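Local coordinates for N-acetylmuramoyl-L-alanine amidase AmiD (Escherichia coli, PDB 3D2Y), which hydrolyses the bond between N-acetylmuramoyl residues and L-amino acids in cell-wall glycopeptides, with one zinc ion bound per subunit, at residues Ile34-Asp39 against Lys159-Pro164; Val53-Leu58 against Gly102-Asn107; Ala61-Tyr66 against Glu123-Gln128; Ala82-Ile87 against Arg95-Ser100. All coordinates share one frame; numbering follows the deposited sequence.

Overall arrangement
Contacts 1, 2 and 4 are largely buried and adjoin one another. Contact 3 is only partly buried and lies farther from the centre of the chain. Contacts 1 and 2 share the mixed sheet, where strands 31-36 and 100-105 are neighbours. Contact 2 is mainly backbone pairing of parallel strands. Contacts 1 and 4 place polar side chains at or beside the zinc and substrate site, and they meet where His-35 NE2 bonds to His-84 ND1 at 2.9 Å. Contact 3 is packing without hydrogen bonds between its segments, a loop and the start of helix 124-141. Glu-106 joins it to contact 2. Contacts 3 and 4 are about 26 Å apart between centres.

Contact 1 (Ile34-Asp39 against Lys159-Pro164); sequences IHYTAD and KDDPGP
Asp-161 carries the polar chemistry between strand 31-36 and the loop 159-164. Its CG sits in the crowded position between the backbone N and the carbonyl carbon (chi1 66°). This places OD1 beside the strand, where it accepts two weak hydrogen bonds. One comes from His-35 ND1 at 3.2 Å, bent to 124° at the hydrogen. The other comes from the backbone N of Tyr-36, with N and OD1 3.3 Å apart. The imidazole and carboxylate planes are 32° apart. The stronger partners lie outside: Asp-161 OD2 bonds to His-151 ND1, and His-35 NE2 to His-84 ND1. Asp-160 turns its carboxylate away into salt bridges with Arg-225 and Lys-117. Thr-37 OG1 donates to Asp-39 O at 2.6 Å, along a lone pair in the carbonyl plane.

Packing round the Tyr-36 ring and Pro-162 completes the contact. Asp-161 CB stands almost on the normal of the Tyr-36 ring, 3.3 Å from its centroid, in a CH-pi contact. Pro-162 O lies at the edge of the same ring, 3.3 Å from Tyr-36 CD2. The peptide bond before Pro-162 is cis, and Pro-162 CG meets Ile-34 CG2 at 4.0 Å. His-35 and Asp-161, together with His-151, are the ligands of the catalytic zinc, and Lys-159 stabilises the transition state. The arrangement is the metal site of the N-acetylmuramoyl-L-alanine amidase 2 family.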
loop_
_atom_site.group_PDB
_atom_site.type_symbol
_atom_site.label_atom_id
_atom_site.label_comp_id
_atom_site.label_asym_id
_atom_site.label_seq_id
_atom_site.Cartn_x
_atom_site.Cartn_y
_atom_site.Cartn_z
ATOM N N ILE A 34 -0.807 3.514 0.472
ATOM C CA ILE A 34 -0.797 4.641 -0.472
ATOM C C ILE A 34 -2.149 4.789 -1.185
ATOM O O ILE A 34 -2.696 3.808 -1.694
ATOM C CB ILE A 34 0.352 4.511 -1.520
ATOM C CG1 ILE A 34 1.679 4.222 -0.809
ATOM C CG2 ILE A 34 0.504 5.786 -2.296
ATOM C CD1 ILE A 34 2.124 5.338 0.187
ATOM N N HIS A 35 -2.660 6.019 -1.217
ATOM C CA HIS A 35 -3.950 6.345 -1.862
ATOM C C HIS A 35 -3.768 7.458 -2.863
ATOM O O HIS A 35 -2.793 8.231 -2.732
ATOM C CB HIS A 35 -4.958 6.901 -0.816
ATOM C CG HIS A 35 -5.270 5.966 0.318
ATOM N ND1 HIS A 35 -6.371 5.135 0.306
ATOM C CD2 HIS A 35 -4.652 5.767 1.507
ATOM C CE1 HIS A 35 -6.395 4.436 1.426
ATOM N NE2 HIS A 35 -5.353 4.786 2.165
ATOM N N TYR A 36 -4.703 7.599 -3.804
ATOM C CA TYR A 36 -4.953 8.921 -4.437
ATOM C C TYR A 36 -6.314 9.489 -4.012
ATOM O O TYR A 36 -7.217 8.750 -3.583
ATOM C CB TYR A 36 -4.791 8.971 -5.992
ATOM C CG TYR A 36 -5.628 7.980 -6.780
ATOM C CD1 TYR A 36 -7.031 7.914 -6.645
ATOM C CD2 TYR A 36 -5.015 7.074 -7.668
ATOM C CE1 TYR A 36 -7.773 6.960 -7.340
ATOM C CE2 TYR A 36 -5.772 6.138 -8.403
ATOM C CZ TYR A 36 -7.149 6.076 -8.217
ATOM O OH TYR A 36 -7.925 5.144 -8.910
ATOM N N THR A 37 -6.477 10.792 -4.207
ATOM C CA THR A 37 -7.648 11.510 -3.686
ATOM C C THR A 37 -8.809 11.468 -4.664
ATOM O O THR A 37 -9.968 11.555 -4.266
ATOM C CB THR A 37 -7.322 13.002 -3.386
ATOM O OG1 THR A 37 -6.935 13.732 -4.568
ATOM C CG2 THR A 37 -6.256 13.136 -2.386
ATOM N N ALA A 38 -8.470 11.333 -5.940
ATOM C CA ALA A 38 -9.416 11.582 -7.045
ATOM C C ALA A 38 -10.152 12.900 -6.941
ATOM O O ALA A 38 -11.344 12.953 -7.210
ATOM C CB ALA A 38 -10.432 10.396 -7.202
ATOM N N ASP A 39 -9.441 13.976 -6.557
ATOM C CA ASP A 39 -10.055 15.292 -6.345
ATOM C C ASP A 39 -8.931 16.307 -6.056
ATOM O O ASP A 39 -7.789 15.915 -5.761
ATOM C CB ASP A 39 -11.063 15.229 -5.176
ATOM C CG ASP A 39 -12.210 16.250 -5.295
ATOM O OD1 ASP A 39 -12.204 17.103 -6.217
ATOM O OD2 ASP A 39 -13.121 16.201 -4.425
ATOM N N LYS A 159 -11.408 -0.994 -4.634
ATOM C CA LYS A 159 -10.513 0.154 -4.936
ATOM C C LYS A 159 -9.446 -0.186 -5.974
ATOM O O LYS A 159 -9.004 -1.336 -6.077
ATOM C CB LYS A 159 -9.821 0.638 -3.658
ATOM C CG LYS A 159 -10.758 1.074 -2.562
ATOM C CD LYS A 159 -11.464 2.390 -2.879
ATOM C CE LYS A 159 -12.541 2.648 -1.859
ATOM N NZ LYS A 159 -12.957 4.110 -2.002
ATOM N N ASP A 160 -9.029 0.843 -6.707
ATOM C CA ASP A 160 -7.918 0.754 -7.662
ATOM C C ASP A 160 -6.677 1.536 -7.232
ATOM O O ASP A 160 -5.587 1.360 -7.811
ATOM C CB ASP A 160 -8.395 1.330 -9.013
ATOM C CG ASP A 160 -9.264 0.358 -9.787
ATOM O OD1 ASP A 160 -9.349 -0.803 -9.377
ATOM O OD2 ASP A 160 -9.881 0.760 -10.799
ATOM N N ASP A 161 -6.858 2.465 -6.289
ATOM C CA ASP A 161 -5.806 3.418 -5.949
ATOM C C ASP A 161 -4.588 2.819 -5.261
ATOM O O ASP A 161 -4.730 1.824 -4.517
ATOM C CB ASP A 161 -6.383 4.665 -5.234
ATOM C CG ASP A 161 -6.973 4.362 -3.863
ATOM O OD1 ASP A 161 -6.464 4.954 -2.883
ATOM O OD2 ASP A 161 -7.912 3.529 -3.763
ATOM N N PRO A 162 -3.371 3.377 -5.539
ATOM C CA PRO A 162 -3.080 4.528 -6.417
ATOM C C PRO A 162 -2.887 4.236 -7.905
ATOM O O PRO A 162 -2.481 5.129 -8.631
ATOM C CB PRO A 162 -1.763 5.063 -5.851
ATOM C CG PRO A 162 -1.066 3.804 -5.416
ATOM C CD PRO A 162 -2.141 2.863 -4.925
ATOM N N GLY A 163 -3.143 3.001 -8.339
ATOM C CA GLY A 163 -3.251 2.725 -9.761
ATOM C C GLY A 163 -1.960 2.392 -10.482
ATOM O O GLY A 163 -0.849 2.479 -9.921
ATOM N N PRO A 164 -2.089 1.992 -11.759
ATOM C CA PRO A 164 -0.976 1.431 -12.529
ATOM C C PRO A 164 0.084 2.473 -12.960
ATOM O O PRO A 164 1.160 2.085 -13.445
ATOM C CB PRO A 164 -1.689 0.790 -13.713
ATOM C CG PRO A 164 -2.865 1.759 -13.952
ATOM C CD PRO A 164 -3.338 2.036 -12.528
#

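Contact 2 (Val53-Leu58 against Gly102-Asn107)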
loop_
_atom_site.group_PDB
_atom_site.type_symbol
_atom_site.label_atom_id
_atom_site.label_comp_id
_atom_site.label_asym_id
_atom_site.label_seq_id
_atom_site.Cartn_x
_atom_site.Cartn_y
_atom_site.Cartn_z
ATOM N N VAL A 53 -14.366 9.967 6.266
ATOM C CA VAL A 53 -13.049 9.424 5.975
ATOM C C VAL A 53 -11.949 10.393 6.399
ATOM O O VAL A 53 -12.183 11.575 6.524
ATOM C CB VAL A 53 -12.927 8.960 4.488
ATOM C CG1 VAL A 53 -13.572 9.963 3.531
ATOM C CG2 VAL A 53 -11.477 8.735 4.107
ATOM N N SER A 54 -10.770 9.857 6.674
ATOM C CA SER A 54 -9.571 10.661 6.901
ATOM C C SER A 54 -8.293 9.913 6.482
ATOM O O SER A 54 -8.322 8.721 6.144
ATOM C CB SER A 54 -9.457 11.067 8.371
ATOM O OG SER A 54 -9.228 9.904 9.185
ATOM N N SER A 55 -7.169 10.613 6.492
ATOM C CA SER A 55 -5.867 9.951 6.335
ATOM C C SER A 55 -4.883 10.685 7.221
ATOM O O SER A 55 -5.149 11.824 7.648
ATOM C CB SER A 55 -5.393 9.974 4.876
ATOM O OG SER A 55 -5.258 11.320 4.422
ATOM N N HIS A 56 -3.736 10.065 7.487
ATOM C CA HIS A 56 -2.703 10.730 8.300
ATOM C C HIS A 56 -1.993 11.836 7.563
ATOM O O HIS A 56 -1.735 12.885 8.139
ATOM C CB HIS A 56 -1.691 9.742 8.821
ATOM C CG HIS A 56 -2.291 8.664 9.655
ATOM N ND1 HIS A 56 -2.754 7.467 9.134
ATOM C CD2 HIS A 56 -2.501 8.602 10.995
ATOM C CE1 HIS A 56 -3.229 6.724 10.117
ATOM N NE2 HIS A 56 -3.090 7.389 11.258
ATOM N N TYR A 57 -1.717 11.616 6.272
ATOM C CA TYR A 57 -1.062 12.627 5.457
ATOM C C TYR A 57 -1.800 12.888 4.134
ATOM O O TYR A 57 -2.471 12.014 3.558
ATOM C CB TYR A 57 0.393 12.222 5.205
ATOM C CG TYR A 57 1.199 11.994 6.451
ATOM C CD1 TYR A 57 1.831 13.066 7.083
ATOM C CD2 TYR A 57 1.339 10.723 6.990
ATOM C CE1 TYR A 57 2.584 12.874 8.232
ATOM C CE2 TYR A 57 2.089 10.507 8.162
ATOM C CZ TYR A 57 2.701 11.610 8.763
ATOM O OH TYR A 57 3.467 11.532 9.886
ATOM N N LEU A 58 -1.730 14.135 3.715
ATOM C CA LEU A 58 -2.213 14.558 2.408
ATOM C C LEU A 58 -1.092 15.323 1.665
ATOM O O LEU A 58 -0.633 16.393 2.136
ATOM C CB LEU A 58 -3.482 15.424 2.551
ATOM C CG LEU A 58 -4.094 16.084 1.292
ATOM C CD1 LEU A 58 -4.583 15.056 0.234
ATOM C CD2 LEU A 58 -5.263 16.973 1.712
ATOM N N GLY A 102 -1.930 5.980 6.669
ATOM C CA GLY A 102 -2.516 6.189 5.342
ATOM C C GLY A 102 -1.976 7.494 4.815
ATOM O O GLY A 102 -1.985 8.503 5.517
ATOM N N ILE A 103 -1.414 7.435 3.619
ATOM C CA ILE A 103 -0.974 8.633 2.887
ATOM C C ILE A 103 -1.835 8.830 1.665
ATOM O O ILE A 103 -1.889 7.949 0.779
ATOM C CB ILE A 103 0.517 8.571 2.504
ATOM C CG1 ILE A 103 1.358 8.533 3.786
ATOM C CG2 ILE A 103 0.914 9.811 1.649
ATOM C CD1 ILE A 103 2.792 8.227 3.526
ATOM N N GLU A 104 -2.454 10.006 1.585
ATOM C CA GLU A 104 -3.255 10.389 0.414
ATOM C C GLU A 104 -2.460 11.367 -0.467
ATOM O O GLU A 104 -1.886 12.355 0.023
ATOM C CB GLU A 104 -4.563 11.040 0.863
ATOM C CG GLU A 104 -5.597 10.050 1.427
ATOM C CD GLU A 104 -6.657 9.734 0.420
ATOM O OE1 GLU A 104 -7.032 10.644 -0.328
ATOM O OE2 GLU A 104 -7.162 8.611 0.383
ATOM N N LEU A 105 -2.454 11.055 -1.755
ATOM C CA LEU A 105 -1.759 11.779 -2.825
ATOM C C LEU A 105 -2.795 12.446 -3.726
ATOM O O LEU A 105 -3.662 11.782 -4.311
ATOM C CB LEU A 105 -0.888 10.815 -3.619
ATOM C CG LEU A 105 0.097 9.891 -2.876
ATOM C CD1 LEU A 105 0.902 9.035 -3.864
ATOM C CD2 LEU A 105 1.051 10.738 -2.052
ATOM N N GLU A 106 -2.702 13.760 -3.824
ATOM C CA GLU A 106 -3.617 14.502 -4.687
ATOM C C GLU A 106 -3.312 14.071 -6.114
ATOM O O GLU A 106 -2.231 14.337 -6.635
ATOM C CB GLU A 106 -3.461 16.007 -4.549
ATOM C CG GLU A 106 -4.403 16.803 -5.488
ATOM C CD GLU A 106 -3.980 18.265 -5.760
ATOM O OE1 GLU A 106 -4.562 18.856 -6.681
ATOM O OE2 GLU A 106 -3.106 18.814 -5.063
ATOM N N ASN A 107 -4.267 13.395 -6.727
ATOM C CA ASN A 107 -4.088 12.894 -8.088
ATOM C C ASN A 107 -5.492 12.549 -8.564
ATOM O O ASN A 107 -6.304 12.108 -7.758
ATOM C CB ASN A 107 -3.137 11.671 -8.069
ATOM C CG ASN A 107 -3.087 10.942 -9.423
ATOM O OD1 ASN A 107 -3.973 10.120 -9.738
ATOM N ND2 ASN A 107 -2.064 11.254 -10.243
#
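Backbone hydrogen bonds hold the two segments in register. Tyr-57 N donates to Gly-102 O at 3.2 Å, in the carbonyl plane. Glu-104 N donates to Tyr-57 O at 2.8 Å and is nearly straight (169°). Tyr-57 O is gripped twice, because Ser-55 OG donates to it at 3.0 Å; the donors come from opposite sides of the carbonyl plane. Gly-102 O takes a second, weak bond from His-56 N. Leu-58 CA adds a CA-H...O contact to Glu-104 O. These are neighbouring parallel strands, 57-59 and 100-105, in the mixed sheet of the amidase fold.

One side-chain bond extends the pairing. Gly-102 N donates to His-56 ND1 at 3.0 Å, tilted 20° from the ring plane. His-56 NE2 is bound to Glu-80 O, so the ring joins two backbones. An alanine here would lose both ring bonds and would probably loosen the start of the pairing at Gly-102.

Packing lies on both faces. Tyr-57 and Ile-103 cross obliquely, with Tyr-57 CD2 3.9 Å from Ile-103 CG1, on the face that helix 124-141 covers. On the other face Leu-58 CD1 reaches Glu-104 CB. There Ser-55 OG packs at 3.3 Å against CG of Glu-104, the catalytic proton acceptor.

Contact 3 (Ala61-Tyr66 against Glu123-Gln128)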
loop_
_atom_site.group_PDB
_atom_site.type_symbol
_atom_site.label_atom_id
_atom_site.label_comp_id
_atom_site.label_asym_id
_atom_site.label_seq_id
_atom_site.Cartn_x
_atom_site.Cartn_y
_atom_site.Cartn_z
ATOM N N ALA A 61 -0.354 17.676 -5.271
ATOM C CA ALA A 61 0.232 17.248 -6.546
ATOM C C ALA A 61 1.603 17.869 -6.756
ATOM O O ALA A 61 2.499 17.215 -7.271
ATOM C CB ALA A 61 -0.676 17.650 -7.693
ATOM N N VAL A 62 1.730 19.157 -6.431
ATOM C CA VAL A 62 3.011 19.837 -6.438
ATOM C C VAL A 62 3.017 20.592 -5.117
ATOM O O VAL A 62 2.441 21.680 -5.015
ATOM C CB VAL A 62 3.204 20.749 -7.672
ATOM C CG1 VAL A 62 4.622 21.417 -7.623
ATOM C CG2 VAL A 62 3.019 19.890 -8.976
ATOM N N PRO A 63 3.650 20.010 -4.086
ATOM C CA PRO A 63 3.691 20.650 -2.781
ATOM C C PRO A 63 4.424 21.992 -2.850
ATOM O O PRO A 63 5.426 22.119 -3.590
ATOM C CB PRO A 63 4.476 19.650 -1.912
ATOM C CG PRO A 63 4.357 18.334 -2.632
ATOM C CD PRO A 63 4.359 18.718 -4.088
ATOM N N PRO A 64 3.867 23.015 -2.169
ATOM C CA PRO A 64 4.496 24.327 -2.045
ATOM C C PRO A 64 5.767 24.096 -1.234
ATOM O O PRO A 64 5.812 23.174 -0.401
ATOM C CB PRO A 64 3.484 25.108 -1.225
ATOM C CG PRO A 64 2.689 24.042 -0.476
ATOM C CD PRO A 64 2.594 22.923 -1.427
ATOM N N ARG A 65 6.770 24.933 -1.455
ATOM C CA ARG A 65 8.034 24.820 -0.724
ATOM C C ARG A 65 8.354 26.028 0.176
ATOM O O ARG A 65 8.170 27.185 -0.204
ATOM C CB ARG A 65 9.180 24.470 -1.676
ATOM C CG ARG A 65 8.778 23.385 -2.669
ATOM C CD ARG A 65 9.898 23.011 -3.578
ATOM N NE ARG A 65 10.759 22.057 -2.914
ATOM C CZ ARG A 65 11.869 21.552 -3.437
ATOM N NH1 ARG A 65 12.258 21.899 -4.666
ATOM N NH2 ARG A 65 12.589 20.694 -2.719
ATOM N N TYR A 66 8.811 25.709 1.378
ATOM C CA TYR A 66 9.189 26.678 2.399
ATOM C C TYR A 66 10.491 26.181 2.963
ATOM O O TYR A 66 10.648 24.991 3.133
ATOM C CB TYR A 66 8.174 26.686 3.543
ATOM C CG TYR A 66 6.786 27.082 3.118
ATOM C CD1 TYR A 66 5.926 26.161 2.503
ATOM C CD2 TYR A 66 6.324 28.388 3.340
ATOM C CE1 TYR A 66 4.640 26.535 2.091
ATOM C CE2 TYR A 66 5.048 28.778 2.939
ATOM C CZ TYR A 66 4.213 27.850 2.320
ATOM O OH TYR A 66 2.939 28.241 1.952
ATOM N N GLU A 123 2.842 13.625 -10.637
ATOM C CA GLU A 123 3.808 14.690 -10.675
ATOM C C GLU A 123 5.101 14.247 -10.014
ATOM O O GLU A 123 5.103 13.740 -8.901
ATOM C CB GLU A 123 3.258 15.968 -10.014
ATOM C CG GLU A 123 1.771 16.262 -10.265
ATOM C CD GLU A 123 1.374 16.492 -11.732
ATOM O OE1 GLU A 123 2.258 16.640 -12.626
ATOM O OE2 GLU A 123 0.137 16.545 -11.975
ATOM N N PRO A 124 6.228 14.344 -10.744
ATOM C CA PRO A 124 7.473 14.003 -10.046
ATOM C C PRO A 124 7.746 14.796 -8.725
ATOM O O PRO A 124 8.373 14.246 -7.814
ATOM C CB PRO A 124 8.577 14.263 -11.088
ATOM C CG PRO A 124 7.870 14.740 -12.364
ATOM C CD PRO A 124 6.391 14.595 -12.190
ATOM N N ALA A 125 7.273 16.044 -8.608
ATOM C CA ALA A 125 7.477 16.836 -7.363
ATOM C C ALA A 125 6.815 16.100 -6.161
ATOM O O ALA A 125 7.362 16.034 -5.047
ATOM C CB ALA A 125 6.909 18.168 -7.497
ATOM N N GLN A 126 5.636 15.545 -6.414
ATOM C CA GLN A 126 4.890 14.785 -5.399
ATOM C C GLN A 126 5.645 13.549 -4.948
ATOM O O GLN A 126 5.778 13.299 -3.744
ATOM C CB GLN A 126 3.520 14.396 -5.948
ATOM C CG GLN A 126 2.612 13.602 -4.983
ATOM C CD GLN A 126 1.216 13.427 -5.530
ATOM O OE1 GLN A 126 0.985 12.673 -6.503
ATOM N NE2 GLN A 126 0.265 14.147 -4.933
ATOM N N ILE A 127 6.146 12.780 -5.904
ATOM C CA ILE A 127 6.919 11.571 -5.562
ATOM C C ILE A 127 8.165 11.994 -4.759
ATOM O O ILE A 127 8.530 11.378 -3.731
ATOM C CB ILE A 127 7.306 10.821 -6.883
ATOM C CG1 ILE A 127 6.031 10.418 -7.696
ATOM C CG2 ILE A 127 8.222 9.639 -6.605
ATOM C CD1 ILE A 127 5.000 9.546 -6.910
ATOM N N GLN A 128 8.788 13.093 -5.182
ATOM C CA GLN A 128 10.000 13.562 -4.509
ATOM C C GLN A 128 9.745 13.931 -3.026
ATOM O O GLN A 128 10.606 13.727 -2.150
ATOM C CB GLN A 128 10.633 14.746 -5.292
ATOM C CG GLN A 128 11.464 14.358 -6.568
ATOM C CD GLN A 128 12.298 13.068 -6.416
ATOM O OE1 GLN A 128 11.970 12.027 -6.999
ATOM N NE2 GLN A 128 13.366 13.135 -5.634
#
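The loop that follows strand 57-59 meets the first turn of helix 124-141 here, on the margin of the amidase fold. The contact is made by packing alone. Its centre is the carbonyl of Ala-61, which is set against aliphatic carbons of the helix start. Ala-61 O lies 3.1 Å from Glu-123 CB and 3.3 Å from Gln-126 CB. Ala-61 CB also touches Glu-123 CG, at 3.8 Å.

Val-62 uses both branches of its isopropyl group. CG1 is anti to the backbone N (chi1 -179°) and meets Ala-125 CB at 4.0 Å. CG2 meets Glu-123 CG, also at 4.0 Å, and the two side chains cross at about a right angle. Glu-123 occupies the N-cap position, and its bend at chi2 (-62°) turns the carboxylate off the line of its CB and CG. Next in the chain, Pro-63 presents the CD of its ring to Ala-125 CB at 4.3 Å.

Gln-126 is extended beyond CG, with CG anti to the backbone N. It runs along Ala-61, so that NE2 comes within 3.5 Å of Ala-61 CA. That amide is held by Glu-106 O, while the carboxylate of Glu-106 binds Ala-61 N. Glu-106 therefore links both sides of the contact to the residue that follows strand 100-105. Farther along, helix 124-141 packs on Tyr-57 and Ile-103. The arrangement belongs to an alpha/beta fold, in which a helix covers one face of the central sheet and a connecting loop packs against its N-terminal turn.

Contact 4 (Ala82-Ile87 against Arg95-Ser100); sequences AWHAGI and RLNDTS
Asn-97 reaches from the segment 95-100 into the bend of the loop 82-87. Its CG is anti to the carbonyl carbon (chi1 -84°), which brings OD1 to the backbone N-H groups of His-84 and Ala-85. Ala-85 N donates to OD1 at 2.9 Å, in the carbonyl plane. His-84 N donates at 3.3 Å from above that plane. Ala-82 O is only 3.1 Å from OD1, and these are two acceptors that cannot bond to each other. Asn-97 ND2 passes Trp-83 CD1, with ring and amide planes 10° apart, and bonds to the bound substrate. An alanine here would lose the acceptor for both N-H groups and would probably loosen the loop beside the substrate.

His-84 holds its CG in the crowded position between the backbone N and the carbonyl carbon (chi1 70°). OD1 of Asn-97 lies over one face of its ring, offset toward the rim. His-84 ND1 bonds to the zinc ligand His-35, which makes His-84 a second-shell residue of the amidase active site. At the ring edge, His-84 NE2 makes a weak hydrogen bond to Ser-100 OG at 2.8 Å.

Ser-100 is also in the crowded position, and its OG donates to Leu-96 O at 2.8 Å. Ala-85 CB packs on Leu-96 CB at 3.9 Å. Water 2 bridges Gly-86 O and Asn-97 N, accepting from the latter.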
loop_
_atom_site.group_PDB
_atom_site.type_symbol
_atom_site.label_atom_id
_atom_site.label_comp_id
_atom_site.label_asym_id
_atom_site.label_seq_id
_atom_site.Cartn_x
_atom_site.Cartn_y
_atom_site.Cartn_z
ATOM N N ALA A 82 -6.679 6.508 11.360
ATOM C CA ALA A 82 -7.412 7.353 10.436
ATOM C C ALA A 82 -8.368 6.422 9.700
ATOM O O ALA A 82 -8.117 5.224 9.652
ATOM C CB ALA A 82 -6.426 8.034 9.467
ATOM N N TRP A 83 -9.476 6.961 9.171
ATOM C CA TRP A 83 -10.498 6.219 8.413
ATOM C C TRP A 83 -10.202 6.228 6.899
ATOM O O TRP A 83 -10.888 6.901 6.112
ATOM C CB TRP A 83 -11.891 6.781 8.726
ATOM C CG TRP A 83 -12.506 6.264 10.019
ATOM C CD1 TRP A 83 -11.922 5.468 10.952
ATOM C CD2 TRP A 83 -13.833 6.548 10.499
ATOM N NE1 TRP A 83 -12.808 5.211 11.976
ATOM C CE2 TRP A 83 -13.987 5.883 11.723
ATOM C CE3 TRP A 83 -14.899 7.334 10.010
ATOM C CZ2 TRP A 83 -15.200 5.927 12.460
ATOM C CZ3 TRP A 83 -16.086 7.364 10.719
ATOM C CH2 TRP A 83 -16.227 6.685 11.939
ATOM N N HIS A 84 -9.128 5.503 6.508
ATOM C CA HIS A 84 -8.594 5.463 5.126
ATOM C C HIS A 84 -8.668 4.107 4.389
ATOM O O HIS A 84 -8.820 4.057 3.175
ATOM C CB HIS A 84 -7.143 6.016 5.061
ATOM C CG HIS A 84 -6.134 5.116 5.722
ATOM N ND1 HIS A 84 -5.403 4.191 5.011
ATOM C CD2 HIS A 84 -5.801 4.941 7.024
ATOM C CE1 HIS A 84 -4.633 3.503 5.842
ATOM N NE2 HIS A 84 -4.863 3.932 7.071
ATOM N N ALA A 85 -8.514 3.002 5.115
ATOM C CA ALA A 85 -8.472 1.642 4.515
ATOM C C ALA A 85 -9.859 1.038 4.273
ATOM O O ALA A 85 -10.070 0.278 3.300
ATOM C CB ALA A 85 -7.646 0.686 5.404
ATOM N N GLY A 86 -10.784 1.305 5.196
ATOM C CA GLY A 86 -12.089 0.663 5.160
ATOM C C GLY A 86 -12.049 -0.844 5.352
ATOM O O GLY A 86 -11.133 -1.399 6.005
ATOM N N ILE A 87 -13.071 -1.523 4.816
ATOM C CA ILE A 87 -13.092 -2.997 4.831
ATOM C C ILE A 87 -11.902 -3.494 4.044
ATOM O O ILE A 87 -11.765 -3.139 2.875
ATOM C CB ILE A 87 -14.396 -3.549 4.227
ATOM C CG1 ILE A 87 -15.569 -3.159 5.137
ATOM C CG2 ILE A 87 -14.330 -5.079 4.018
ATOM C CD1 ILE A 87 -16.868 -2.965 4.366
ATOM N N ARG A 95 -9.243 -5.039 9.094
ATOM C CA ARG A 95 -9.404 -3.753 9.756
ATOM C C ARG A 95 -8.067 -3.005 9.710
ATOM O O ARG A 95 -7.516 -2.594 10.751
ATOM C CB ARG A 95 -9.850 -3.892 11.237
ATOM C CG ARG A 95 -11.174 -4.607 11.449
ATOM C CD ARG A 95 -11.514 -4.710 12.892
ATOM N NE ARG A 95 -12.839 -5.315 13.036
ATOM C CZ ARG A 95 -13.587 -5.287 14.133
ATOM N NH1 ARG A 95 -13.158 -4.706 15.244
ATOM N NH2 ARG A 95 -14.783 -5.864 14.119
ATOM N N LEU A 96 -7.556 -2.845 8.499
ATOM C CA LEU A 96 -6.231 -2.245 8.323
ATOM C C LEU A 96 -6.022 -0.839 8.879
ATOM O O LEU A 96 -4.872 -0.458 9.177
ATOM C CB LEU A 96 -5.731 -2.425 6.880
ATOM C CG LEU A 96 -4.956 -3.702 6.553
ATOM C CD1 LEU A 96 -3.534 -3.685 7.261
ATOM C CD2 LEU A 96 -5.734 -4.957 6.849
ATOM N N ASN A 97 -7.109 -0.119 9.130
ATOM C CA ASN A 97 -7.074 1.182 9.798
ATOM C C ASN A 97 -6.314 1.036 11.110
ATOM O O ASN A 97 -5.548 1.919 11.468
ATOM C CB ASN A 97 -8.470 1.657 10.134
ATOM C CG ASN A 97 -9.135 2.353 8.975
ATOM O OD1 ASN A 97 -8.481 2.631 7.964
ATOM N ND2 ASN A 97 -10.451 2.629 9.104
ATOM N N ASP A 98 -6.528 -0.096 11.782
ATOM C CA ASP A 98 -6.023 -0.312 13.147
ATOM C C ASP A 98 -4.502 -0.288 13.172
ATOM O O ASP A 98 -3.924 0.151 14.119
ATOM C CB ASP A 98 -6.473 -1.677 13.716
ATOM C CG ASP A 98 -7.961 -1.759 13.912
ATOM O OD1 ASP A 98 -8.644 -0.739 13.679
ATOM O OD2 ASP A 98 -8.451 -2.821 14.314
ATOM N N THR A 99 -3.879 -0.862 12.156
ATOM C CA THR A 99 -2.444 -1.068 12.134
ATOM C C THR A 99 -1.697 -0.332 11.017
ATOM O O THR A 99 -0.542 -0.653 10.757
ATOM C CB THR A 99 -2.102 -2.606 12.076
ATOM O OG1 THR A 99 -2.629 -3.184 10.860
ATOM C CG2 THR A 99 -2.711 -3.350 13.321
ATOM N N SER A 100 -2.326 0.639 10.365
ATOM C CA SER A 100 -1.649 1.280 9.256
ATOM C C SER A 100 -1.590 2.767 9.395
ATOM O O SER A 100 -2.342 3.379 10.175
ATOM C CB SER A 100 -2.323 0.917 7.937
ATOM O OG SER A 100 -3.596 1.574 7.795
HETATM O O HOH W 1 -5.414 4.108 10.065
HETATM O O HOH W 2 -9.962 -0.594 8.339
#